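Long-range contacts in hypothetical membrane protein (Corynebacterium glutamicum, PDB 6JS9), which binds heme through this N-terminal HtaA domain and probably passes it on within the corynebacterial heme-uptake machinery: residues A[6-12]-A[178-184]; A[62-68]-A[92-98]; A[131-137]-A[150-156]. All blocks are in the same frame, centred on the assembly; numbering follows the deposited sequence.

All three contacts join antiparallel neighbours in one curled sheet, each dividing its side chains between a buried and an exposed face. Contact 1, farthest from the chain centre, brings the two ends of the chain together, is the least buried, and adds a serine–serine hydrogen bond to its backbone ladder. Contacts 2 and 3 are successive hairpins nested within that loop, with roughly half their residues buried; contact 2 carries aromatic rings inside and charges outside, whereas contact 3 is richer in small residues and lies nearest the heme. Contact 2 meets both neighbours on its inner face: L180 CD2 lies 3.8 Å from F68 CE2, and F96 CD2 3.9 Å from L136 CD1.

Contact 1. Residues A[6-12]-A[178-184]; sequences RTASDGS and GSLTISS
Residues 6-12 run antiparallel to strand 178-183, joining the chain's two ends in one sheet. The axes of 7-9 and 178-183 approach to 4.7 Å and cross at 122°; the chain turns a corner at D10. A8 faces I182 and G11 faces L180, so S9 and D10 together span T181. Before the corner the ladder is T7 N to S183 O (2.9 Å), S183 N to T7 O (3.0 Å) and S9 N to T181 O (3.0 Å). Beyond it T181 N donates to D10 O (3.0 Å) and S12 N to S179 O (3.0 Å), while S179 N to S12 O (3.3 Å) is weak. The corner also holds a weak hydrogen bond, G11 N to D10 OD1 (3.0 Å). A8 N donates to T56 OG1; along the other edge of 178-183, backbone hydrogen bonds join G178 to L149, L180 to I147 and I182 to D145. In G11 and G178 (phi near 103°) a CB would collide with S179 O and S12 O, respectively. S9 OG and S183 OG, both p rotamers, hydrogen-bond at 2.9 Å. R6 lays its guanidinium over I182 CG2 and gives NH1 to F142 O; S12 OG pairs with N14. On the buried side A8 CB meets I182 CD1 (3.8 Å) and L180 CD1 (4.1 Å). The chemistry implies a backbone-led seam, polar outside and apolar inside, that resumes past D10.

Contact 2. Residues A[62-68]-A[92-98]; sequences SQGTVEF and IKMVFNG
A long beta hairpin, strand 63-79 folded back on strand 82-97, supplies this regular antiparallel pairing, with short-segment axes 4.7 Å apart at 168°. F68 and F96 lose the most surface to it. V66 pairs with M94 through V66 N to M94 O (2.9 Å) and M94 N to V66 O (3.0 Å); F96 N to G64 O (2.8 Å), F68 N to I92 O (3.0 Å) and G98 N to S62 O (2.8 Å) extend the ladder. F96 (m) sits on the buried face opposite side-chain-less G64, its ring edge beside G64 O and CE1 3.9 Å from V66 CG2; it also packs on I147 and L149. F68 (m) turns its ring edge to M94, CE1 to CB 3.9 Å, and touches F49. K93 lies on the outer face beside E67, CG to CG 3.9 Å, in a long salt bridge (OE2 to NZ 4.0 Å). At the far end one water accepts from Q63 NE2 (2.8 Å) and donates to N97 OD1 (2.7 Å).

Contact 3. Residues A[131-137]-A[150-156]; sequences LADVSLN and SGTTDLT
A classic beta bulge opens this contact: L131 and A132 both face L103 of strand 100-110, with L131 helical (phi/psi -84/-35) and A132 extended. The bulge lies on one edge of strand 129-136, whose other edge forms a beta hairpin with strand 146-155. There the pairing stays regular, the axes 4.5 Å apart at 147°, a marked twist. D133 and D154 exchange backbone hydrogen bonds, D133 N to D154 O and D154 N to D133 O, both 2.8 Å; S135 and T152 do likewise, S135 N to T152 O at 2.7 Å and T152 N to S135 O at 3.0 Å. These four side chains share the outer face. A132, V134, T153 and L155 occupy the inner one, where V134 CG2 meets T153 CG2 at 4.2 Å and T153 OG1 hydrogen-bonds D174 O. G151 opposite L136 carries no side chain; a CB would strike S135 O. L131 (t, p) sets CD1 3.9 Å from L155 CD1; the L155 side chain touches that of Y167, a heme-binding residue, and lies about 8 Å from the heme, consistent with a second-shell place behind the heme site. T156 N reaches L131 O (3.2 Å), and as N-cap of helix 157-162 its OG1 hydrogen-bonds G159 N and also V130 O. At the opposite end the hairpin closes with N137 N donating to S150 O at 2.8 Å.

Contact 1. Residues A[6-12]-A[178-184]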
loop_
_atom_site.group_PDB
_atom_site.type_symbol
_atom_site.label_atom_id
_atom_site.label_comp_id
_atom_site.label_asym_id
_atom_site.label_seq_id
_atom_site.Cartn_x
_atom_site.Cartn_y
_atom_site.Cartn_z
ATOM N N ARG A 6 16.368 14.993 -10.410
ATOM C CA ARG A 6 16.542 14.308 -9.136
ATOM C C ARG A 6 15.698 13.039 -9.112
ATOM O O ARG A 6 14.569 13.023 -9.617
ATOM C CB ARG A 6 16.165 15.216 -7.962
ATOM C CG ARG A 6 16.946 16.517 -7.889
ATOM C CD ARG A 6 17.535 16.718 -6.499
ATOM N NE ARG A 6 18.861 16.135 -6.395
ATOM C CZ ARG A 6 19.444 15.787 -5.255
ATOM N NH1 ARG A 6 18.808 15.942 -4.101
ATOM N NH2 ARG A 6 20.666 15.273 -5.277
ATOM N N THR A 7 16.245 11.973 -8.525
ATOM C CA THR A 7 15.551 10.691 -8.552
ATOM C C THR A 7 15.841 9.918 -7.272
ATOM O O THR A 7 16.920 10.044 -6.685
ATOM C CB THR A 7 15.949 9.877 -9.798
ATOM O OG1 THR A 7 15.064 8.760 -9.967
ATOM C CG2 THR A 7 17.388 9.383 -9.695
ATOM N N ALA A 8 14.846 9.130 -6.833
ATOM C CA ALA A 8 14.968 8.242 -5.674
ATOM C C ALA A 8 15.757 7.011 -6.094
ATOM O O ALA A 8 15.227 6.113 -6.752
ATOM C CB ALA A 8 13.590 7.845 -5.143
ATOM N N SER A 9 17.023 6.937 -5.683
ATOM C CA SER A 9 17.914 5.889 -6.164
ATOM C C SER A 9 18.146 4.764 -5.163
ATOM O O SER A 9 18.807 3.782 -5.518
ATOM C CB SER A 9 19.266 6.493 -6.556
ATOM O OG SER A 9 19.845 7.144 -5.447
ATOM N N ASP A 10 17.632 4.870 -3.937
ATOM C CA ASP A 10 17.833 3.828 -2.934
ATOM C C ASP A 10 16.898 4.070 -1.754
ATOM O O ASP A 10 16.274 5.127 -1.631
ATOM C CB ASP A 10 19.287 3.777 -2.457
ATOM C CG ASP A 10 19.800 2.365 -2.314
ATOM O OD1 ASP A 10 18.974 1.427 -2.250
ATOM O OD2 ASP A 10 21.030 2.192 -2.263
ATOM N N GLY A 11 16.837 3.082 -0.867
ATOM C CA GLY A 11 15.962 3.127 0.284
ATOM C C GLY A 11 14.743 2.263 0.059
ATOM O O GLY A 11 14.686 1.457 -0.874
ATOM N N SER A 12 13.744 2.444 0.924
ATOM C CA SER A 12 12.525 1.655 0.797
ATOM C C SER A 12 11.385 2.307 1.560
ATOM O O SER A 12 11.588 2.937 2.602
ATOM C CB SER A 12 12.728 0.224 1.307
ATOM O OG SER A 12 12.895 0.225 2.716
ATOM N N GLY A 178 10.605 4.003 6.911
ATOM C CA GLY A 178 11.690 3.933 5.959
ATOM C C GLY A 178 12.190 5.300 5.549
ATOM O O GLY A 178 11.903 6.324 6.175
ATOM N N SER A 179 12.946 5.307 4.454
ATOM C CA SER A 179 13.552 6.526 3.943
ATOM C C SER A 179 14.044 6.266 2.530
ATOM O O SER A 179 14.341 5.129 2.163
ATOM C CB SER A 179 14.714 6.993 4.828
ATOM O OG SER A 179 15.862 6.195 4.607
ATOM N N LEU A 180 14.152 7.343 1.752
ATOM C CA LEU A 180 14.727 7.296 0.416
ATOM C C LEU A 180 15.954 8.209 0.345
ATOM O O LEU A 180 16.015 9.251 1.003
ATOM C CB LEU A 180 13.691 7.721 -0.650
ATOM C CG LEU A 180 12.327 7.018 -0.696
ATOM C CD1 LEU A 180 11.387 7.704 -1.688
ATOM C CD2 LEU A 180 12.470 5.531 -1.017
ATOM N N THR A 181 16.941 7.807 -0.449
ATOM C CA THR A 181 18.037 8.689 -0.823
ATOM C C THR A 181 17.768 9.234 -2.225
ATOM O O THR A 181 17.334 8.497 -3.118
ATOM C CB THR A 181 19.382 7.956 -0.762
ATOM O OG1 THR A 181 19.446 6.970 -1.795
ATOM C CG2 THR A 181 19.546 7.247 0.575
ATOM N N ILE A 182 17.975 10.539 -2.400
ATOM C CA ILE A 182 17.712 11.231 -3.657
ATOM C C ILE A 182 19.040 11.719 -4.207
ATOM O O ILE A 182 19.881 12.205 -3.445
ATOM C CB ILE A 182 16.752 12.416 -3.460
ATOM C CG1 ILE A 182 15.550 12.002 -2.602
ATOM C CG2 ILE A 182 16.339 13.004 -4.813
ATOM C CD1 ILE A 182 14.729 10.849 -3.168
ATOM N N SER A 183 19.234 11.586 -5.518
ATOM C CA SER A 183 20.467 12.034 -6.165
ATOM C C SER A 183 20.146 12.489 -7.588
ATOM O O SER A 183 18.979 12.584 -7.980
ATOM C CB SER A 183 21.527 10.926 -6.128
ATOM O OG SER A 183 20.960 9.669 -6.449
ATOM N N SER A 184 21.189 12.779 -8.366
ATOM C CA SER A 184 21.018 13.274 -9.735
ATOM C C SER A 184 21.078 12.163 -10.791
ATOM O O SER A 184 22.142 11.846 -11.330
ATOM C CB SER A 184 22.076 14.329 -10.037
ATOM O OG SER A 184 22.088 15.317 -9.024
#

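Contact 2. Residues A[62-68]-A[92-98]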
loop_
_atom_site.group_PDB
_atom_site.type_symbol
_atom_site.label_atom_id
_atom_site.label_comp_id
_atom_site.label_asym_id
_atom_site.label_seq_id
_atom_site.Cartn_x
_atom_site.Cartn_y
_atom_site.Cartn_z
ATOM N N SER A 62 8.982 20.323 -2.645
ATOM C CA SER A 62 8.100 19.634 -1.704
ATOM C C SER A 62 7.021 18.783 -2.368
ATOM O O SER A 62 6.164 18.237 -1.658
ATOM C CB SER A 62 7.432 20.653 -0.778
ATOM O OG SER A 62 6.626 21.541 -1.533
ATOM N N GLN A 63 7.006 18.667 -3.695
ATOM C CA GLN A 63 5.991 17.848 -4.348
ATOM C C GLN A 63 6.632 16.963 -5.400
ATOM O O GLN A 63 7.516 17.397 -6.144
ATOM C CB GLN A 63 4.862 18.698 -5.004
ATOM C CG GLN A 63 4.160 19.604 -4.015
ATOM C CD GLN A 63 2.983 20.354 -4.596
ATOM O OE1 GLN A 63 2.608 20.170 -5.757
ATOM N NE2 GLN A 63 2.381 21.198 -3.777
ATOM N N GLY A 64 6.163 15.726 -5.461
ATOM C CA GLY A 64 6.629 14.784 -6.453
ATOM C C GLY A 64 6.023 13.433 -6.175
ATOM O O GLY A 64 5.347 13.228 -5.161
ATOM N N THR A 65 6.289 12.495 -7.090
ATOM C CA THR A 65 5.801 11.123 -6.959
ATOM C C THR A 65 6.955 10.139 -7.085
ATOM O O THR A 65 7.814 10.295 -7.953
ATOM C CB THR A 65 4.744 10.805 -8.024
ATOM O OG1 THR A 65 3.660 11.726 -7.896
ATOM C CG2 THR A 65 4.218 9.391 -7.856
ATOM N N VAL A 66 6.968 9.112 -6.235
ATOM C CA VAL A 66 7.941 8.030 -6.355
ATOM C C VAL A 66 7.190 6.722 -6.572
ATOM O O VAL A 66 6.343 6.335 -5.752
ATOM C CB VAL A 66 8.860 7.946 -5.131
ATOM C CG1 VAL A 66 9.862 6.817 -5.312
ATOM C CG2 VAL A 66 9.577 9.264 -4.925
ATOM N N GLU A 67 7.492 6.047 -7.680
ATOM C CA GLU A 67 6.929 4.735 -7.966
ATOM C C GLU A 67 7.850 3.664 -7.399
ATOM O O GLU A 67 9.075 3.806 -7.440
ATOM C CB GLU A 67 6.761 4.542 -9.472
ATOM C CG GLU A 67 5.778 5.509 -10.106
ATOM C CD GLU A 67 5.639 5.286 -11.597
ATOM O OE1 GLU A 67 6.456 4.527 -12.170
ATOM O OE2 GLU A 67 4.707 5.863 -12.192
ATOM N N PHE A 68 7.257 2.590 -6.885
ATOM C CA PHE A 68 7.980 1.533 -6.185
ATOM C C PHE A 68 7.818 0.192 -6.890
ATOM O O PHE A 68 6.819 -0.055 -7.570
ATOM C CB PHE A 68 7.482 1.398 -4.733
ATOM C CG PHE A 68 7.855 2.561 -3.865
ATOM C CD1 PHE A 68 7.046 3.687 -3.807
ATOM C CD2 PHE A 68 9.036 2.542 -3.128
ATOM C CE1 PHE A 68 7.396 4.784 -3.027
ATOM C CE2 PHE A 68 9.397 3.630 -2.337
ATOM C CZ PHE A 68 8.570 4.753 -2.286
ATOM N N ILE A 92 2.525 0.461 -6.485
ATOM C CA ILE A 92 2.503 1.329 -5.317
ATOM C C ILE A 92 3.268 2.608 -5.637
ATOM O O ILE A 92 4.374 2.565 -6.194
ATOM C CB ILE A 92 3.096 0.579 -4.111
ATOM C CG1 ILE A 92 2.166 -0.584 -3.726
ATOM C CG2 ILE A 92 3.365 1.517 -2.937
ATOM C CD1 ILE A 92 2.865 -1.913 -3.612
ATOM N N LYS A 93 2.661 3.754 -5.313
ATOM C CA LYS A 93 3.241 5.075 -5.520
ATOM C C LYS A 93 3.060 5.903 -4.260
ATOM O O LYS A 93 2.067 5.771 -3.549
ATOM C CB LYS A 93 2.575 5.819 -6.690
ATOM C CG LYS A 93 2.594 5.061 -7.985
ATOM C CD LYS A 93 1.715 5.707 -9.027
ATOM C CE LYS A 93 1.491 4.714 -10.160
ATOM N NZ LYS A 93 0.867 5.327 -11.370
ATOM N N MET A 94 4.013 6.778 -3.992
ATOM C CA MET A 94 3.861 7.752 -2.922
ATOM C C MET A 94 3.920 9.142 -3.536
ATOM O O MET A 94 4.893 9.480 -4.221
ATOM C CB MET A 94 4.935 7.564 -1.854
ATOM C CG MET A 94 4.532 8.110 -0.516
ATOM S SD MET A 94 5.505 7.370 0.800
ATOM C CE MET A 94 4.935 8.362 2.174
ATOM N N VAL A 95 2.861 9.924 -3.331
ATOM C CA VAL A 95 2.745 11.283 -3.861
ATOM C C VAL A 95 2.931 12.249 -2.695
ATOM O O VAL A 95 2.121 12.258 -1.754
ATOM C CB VAL A 95 1.393 11.515 -4.556
ATOM C CG1 VAL A 95 1.360 12.901 -5.229
ATOM C CG2 VAL A 95 1.107 10.420 -5.575
ATOM N N PHE A 96 3.985 13.068 -2.758
ATOM C CA PHE A 96 4.369 13.928 -1.644
ATOM C C PHE A 96 3.878 15.357 -1.847
ATOM O O PHE A 96 3.929 15.901 -2.956
ATOM C CB PHE A 96 5.886 13.953 -1.457
ATOM C CG PHE A 96 6.491 12.611 -1.178
ATOM C CD1 PHE A 96 6.832 11.762 -2.222
ATOM C CD2 PHE A 96 6.758 12.215 0.122
ATOM C CE1 PHE A 96 7.408 10.536 -1.975
ATOM C CE2 PHE A 96 7.331 10.992 0.375
ATOM C CZ PHE A 96 7.664 10.152 -0.675
ATOM N N ASN A 97 3.429 15.973 -0.749
ATOM C CA ASN A 97 3.072 17.395 -0.702
ATOM C C ASN A 97 3.539 17.917 0.666
ATOM O O ASN A 97 2.765 18.017 1.623
ATOM C CB ASN A 97 1.572 17.589 -0.932
ATOM C CG ASN A 97 1.103 18.988 -0.620
ATOM O OD1 ASN A 97 1.898 19.926 -0.540
ATOM N ND2 ASN A 97 -0.203 19.138 -0.436
ATOM N N GLY A 98 4.835 18.238 0.762
ATOM C CA GLY A 98 5.395 18.689 2.024
ATOM C C GLY A 98 5.348 17.665 3.145
ATOM O O GLY A 98 5.935 16.583 3.026
HETATM O O HOH W 1 3.741 21.630 -1.413
HETATM O O HOH W 2 4.595 1.749 -9.041
HETATM O O HOH W 3 4.636 -1.496 -6.831
#

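Contact 3. Residues A[131-137]-A[150-156]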
loop_
_atom_site.group_PDB
_atom_site.type_symbol
_atom_site.label_atom_id
_atom_site.label_comp_id
_atom_site.label_asym_id
_atom_site.label_seq_id
_atom_site.Cartn_x
_atom_site.Cartn_y
_atom_site.Cartn_z
ATOM N N LEU A 131 -5.262 4.923 -1.574
ATOM C CA LEU A 131 -5.609 4.003 -0.503
ATOM C C LEU A 131 -5.517 4.650 0.878
ATOM O O LEU A 131 -6.296 4.312 1.773
ATOM C CB LEU A 131 -4.684 2.785 -0.571
ATOM C CG LEU A 131 -4.919 1.662 0.433
ATOM C CD1 LEU A 131 -6.362 1.184 0.389
ATOM C CD2 LEU A 131 -3.938 0.509 0.174
ATOM N N ALA A 132 -4.561 5.556 1.078
ATOM C CA ALA A 132 -4.317 6.135 2.393
ATOM C C ALA A 132 -3.723 7.528 2.246
ATOM O O ALA A 132 -2.964 7.800 1.311
ATOM C CB ALA A 132 -3.368 5.268 3.239
ATOM N N ASP A 133 -4.087 8.399 3.187
ATOM C CA ASP A 133 -3.431 9.683 3.397
ATOM C C ASP A 133 -2.373 9.525 4.480
ATOM O O ASP A 133 -2.595 8.840 5.486
ATOM C CB ASP A 133 -4.443 10.748 3.826
ATOM C CG ASP A 133 -5.340 11.217 2.686
ATOM O OD1 ASP A 133 -4.809 11.609 1.622
ATOM O OD2 ASP A 133 -6.578 11.214 2.870
ATOM N N VAL A 134 -1.219 10.160 4.276
ATOM C CA VAL A 134 -0.079 10.026 5.177
ATOM C C VAL A 134 0.240 11.386 5.780
ATOM O O VAL A 134 0.316 12.389 5.059
ATOM C CB VAL A 134 1.164 9.473 4.456
ATOM C CG1 VAL A 134 2.254 9.119 5.477
ATOM C CG2 VAL A 134 0.800 8.290 3.581
ATOM N N SER A 135 0.456 11.413 7.089
ATOM C CA SER A 135 0.942 12.597 7.783
ATOM C C SER A 135 2.396 12.321 8.145
ATOM O O SER A 135 2.684 11.576 9.085
ATOM C CB SER A 135 0.090 12.906 9.009
ATOM O OG SER A 135 -1.279 12.994 8.646
ATOM N N LEU A 136 3.306 12.909 7.376
ATOM C CA LEU A 136 4.728 12.631 7.521
ATOM C C LEU A 136 5.302 13.327 8.747
ATOM O O LEU A 136 4.927 14.458 9.063
ATOM C CB LEU A 136 5.480 13.086 6.273
ATOM C CG LEU A 136 5.135 12.315 5.001
ATOM C CD1 LEU A 136 5.664 13.058 3.790
ATOM C CD2 LEU A 136 5.704 10.914 5.058
ATOM N N ASN A 137 6.236 12.643 9.426
ATOM C CA ASN A 137 6.948 13.240 10.559
ATOM C C ASN A 137 7.745 14.481 10.151
ATOM O O ASN A 137 7.837 15.445 10.920
ATOM C CB ASN A 137 7.889 12.213 11.201
ATOM C CG ASN A 137 7.155 11.027 11.812
ATOM O OD1 ASN A 137 5.952 11.095 12.083
ATOM N ND2 ASN A 137 7.886 9.934 12.049
ATOM N N SER A 150 8.656 8.195 7.356
ATOM C CA SER A 150 7.949 7.881 8.594
ATOM C C SER A 150 6.767 8.821 8.819
ATOM O O SER A 150 6.905 10.050 8.721
ATOM C CB SER A 150 8.910 7.958 9.776
ATOM O OG SER A 150 10.002 7.076 9.588
ATOM N N GLY A 151 5.609 8.240 9.128
ATOM C CA GLY A 151 4.413 9.020 9.402
ATOM C C GLY A 151 3.236 8.111 9.710
ATOM O O GLY A 151 3.344 6.880 9.683
ATOM N N THR A 152 2.104 8.740 10.024
ATOM C CA THR A 152 0.864 8.040 10.326
ATOM C C THR A 152 -0.057 8.081 9.111
ATOM O O THR A 152 0.055 8.966 8.256
ATOM C CB THR A 152 0.163 8.665 11.533
ATOM O OG1 THR A 152 -0.059 10.059 11.285
ATOM C CG2 THR A 152 1.006 8.501 12.785
ATOM N N THR A 153 -0.976 7.107 9.043
ATOM C CA THR A 153 -1.783 6.876 7.852
ATOM C C THR A 153 -3.254 6.734 8.205
ATOM O O THR A 153 -3.599 6.114 9.215
ATOM C CB THR A 153 -1.351 5.611 7.110
ATOM O OG1 THR A 153 -1.663 4.468 7.918
ATOM C CG2 THR A 153 0.140 5.630 6.829
ATOM N N ASP A 154 -4.104 7.295 7.339
ATOM C CA ASP A 154 -5.559 7.212 7.412
ATOM C C ASP A 154 -6.092 6.576 6.137
ATOM O O ASP A 154 -5.720 6.988 5.032
ATOM C CB ASP A 154 -6.206 8.594 7.561
ATOM C CG ASP A 154 -5.978 9.203 8.918
ATOM O OD1 ASP A 154 -5.568 8.464 9.842
ATOM O OD2 ASP A 154 -6.207 10.426 9.058
ATOM N N LEU A 155 -7.003 5.621 6.299
ATOM C CA LEU A 155 -7.669 4.974 5.173
ATOM C C LEU A 155 -8.695 5.900 4.524
ATOM O O LEU A 155 -9.447 6.604 5.205
ATOM C CB LEU A 155 -8.357 3.690 5.661
ATOM C CG LEU A 155 -9.152 2.859 4.660
ATOM C CD1 LEU A 155 -8.204 2.210 3.666
ATOM C CD2 LEU A 155 -9.977 1.830 5.377
ATOM N N THR A 156 -8.739 5.884 3.195
ATOM C CA THR A 156 -9.687 6.709 2.461
ATOM C C THR A 156 -11.032 6.008 2.337
ATOM O O THR A 156 -11.168 4.803 2.575
ATOM C CB THR A 156 -9.183 7.031 1.059
ATOM O OG1 THR A 156 -9.189 5.824 0.287
ATOM C CG2 THR A 156 -7.761 7.647 1.105
#